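Local coordinates for protein putative transcription regulator (Lactobacillus plantarum, PDB 3K69) that probably binds DNA as a transcriptional regulator of the Rrf2 type, with an N-terminal winged helix-turn-helix and a long helix that pairs two copies, at the interface of chains A and B. Coordinates in Å, arbitrary orientation; residue numbers count along the deposited sequence, not the author numbering. Chains: chain A/B, Putative transcription regulator.

The interface of chains A and B. Residues chain A 134, 153-154, 157; chain B 122, 126, 129.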
# COMPACT_ATOMS: atom_id res chain seq x y z
N TYR A 134 2.95 -11.46 1.09
CA TYR A 134 4.10 -11.33 1.99
C TYR A 134 3.73 -11.72 3.45
O TYR A 134 4.40 -12.55 4.07
CB TYR A 134 4.72 -9.92 1.95
CG TYR A 134 5.75 -9.73 3.03
CD1 TYR A 134 7.02 -10.31 2.91
CD2 TYR A 134 5.42 -9.08 4.21
CE1 TYR A 134 7.93 -10.19 3.90
CE2 TYR A 134 6.36 -8.94 5.20
CZ TYR A 134 7.61 -9.51 5.04
OH TYR A 134 8.54 -9.40 6.04
N PHE A 153 12.89 -10.39 10.53
CA PHE A 153 12.25 -10.17 9.23
C PHE A 153 13.23 -9.75 8.17
O PHE A 153 13.10 -10.16 7.02
CB PHE A 153 11.08 -9.16 9.31
CG PHE A 153 9.90 -9.69 10.03
CD1 PHE A 153 9.20 -10.79 9.53
CD2 PHE A 153 9.42 -9.07 11.18
CE1 PHE A 153 8.10 -11.30 10.22
CE2 PHE A 153 8.32 -9.57 11.85
CZ PHE A 153 7.66 -10.68 11.37
N LEU A 154 14.22 -8.94 8.56
CA LEU A 154 15.23 -8.47 7.61
C LEU A 154 16.09 -9.63 7.11
O LEU A 154 16.40 -9.70 5.94
CB LEU A 154 16.10 -7.35 8.20
CG LEU A 154 15.40 -6.02 8.50
CD1 LEU A 154 16.33 -5.04 9.25
CD2 LEU A 154 14.81 -5.38 7.20
N GLU A 157 14.18 -11.76 4.60
CA GLU A 157 14.27 -11.13 3.28
C GLU A 157 15.62 -11.45 2.60
O GLU A 157 15.66 -11.87 1.43
CB GLU A 157 14.14 -9.63 3.40
CG GLU A 157 14.03 -8.90 2.08
CD GLU A 157 13.99 -7.40 2.19
OE1 GLU A 157 14.67 -6.83 3.07
OE2 GLU A 157 13.30 -6.76 1.37
N ASP B 122 10.28 -2.79 10.27
CA ASP B 122 10.95 -3.75 9.41
C ASP B 122 9.92 -4.56 8.57
O ASP B 122 10.10 -4.72 7.36
CB ASP B 122 11.81 -4.69 10.21
CG ASP B 122 13.05 -4.03 10.81
OD1 ASP B 122 13.36 -2.84 10.49
OD2 ASP B 122 13.74 -4.72 11.61
N VAL B 126 9.90 -4.35 4.51
CA VAL B 126 10.09 -5.52 3.67
C VAL B 126 8.87 -5.77 2.75
O VAL B 126 9.02 -6.08 1.56
CB VAL B 126 10.43 -6.79 4.54
CG1 VAL B 126 10.52 -8.01 3.67
CG2 VAL B 126 11.80 -6.55 5.31
N ARG B 129 8.82 -3.43 -0.12
CA ARG B 129 9.76 -3.81 -1.18
C ARG B 129 9.18 -4.91 -2.05
O ARG B 129 9.35 -4.87 -3.25
CB ARG B 129 11.14 -4.22 -0.62
CG ARG B 129 11.94 -2.99 -0.27
CD ARG B 129 13.37 -3.30 -0.07
NE ARG B 129 13.63 -3.96 1.20
CZ ARG B 129 14.02 -3.33 2.31
NH1 ARG B 129 14.11 -2.02 2.34
NH2 ARG B 129 14.25 -4.03 3.40
O HOH W 1 10.85 -7.69 0.33
O HOH W 2 13.60 -7.44 11.22
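Helix 152-160 of chain A lies against the long helix 111-136 of chain B, where B:Asp122, B:Val126 and B:Arg129 present one face; A:Tyr134, from the long helix of chain A, closes the patch. The two-fold symmetry of the interface repeats it with the chains exchanged, consistent with a dimer, although the structure alone does not prove that state in solution.

Charge pairing is bidentate. B:Arg129 meets the carboxylate of A:Glu157 side-on: NE of B:Arg129 bonds OE2 of A:Glu157 at 2.8 Å, almost straight at 178°, and NH2 of B:Arg129 bonds OE1 of A:Glu157, also at 2.8 Å. Both oxygens use their syn lone pairs, and the carboxylate and guanidinium planes differ by 24°, so the pair is nearly coplanar. A:Glu157 reaches out extended, CG anti to the backbone N (chi1 -172°), whereas B:Arg129 bends at chi3 to turn its NE edge toward the acid. An alanine in place of A:Glu157 removes the carboxylate, and with it both arginine bonds and the link to water 1, and would probably weaken the hold between the helices.

Van der Waals packing centres on B:Val126, which has 83 Å² of its own surface buried by chain A. CG1 of B:Val126, anti to the backbone N, touches the phenol end of A:Tyr134, lying 3.4 Å from CE1 of A:Tyr134, and also meets A:Glu157 tip to tip, against its CB, CG and CD. The other methyl, CG2 of B:Val126, meets CD2 of A:Leu154 at 3.7 Å. CD1 of A:Leu154 makes van der Waals contact with the carboxylate of B:Asp122, 3.5 Å from OD2, the two side chains crossing at about a right angle.

Water bridges flank this packing. Water 1 links OE2 of A:Glu157 to the backbone O of B:Val126, giving that carboxylate oxygen a second partner beside the arginine. Water 2 bridges the backbone N of A:Leu154 (3.1 Å), near the start of its helix, and OD2 of B:Asp122 (2.7 Å).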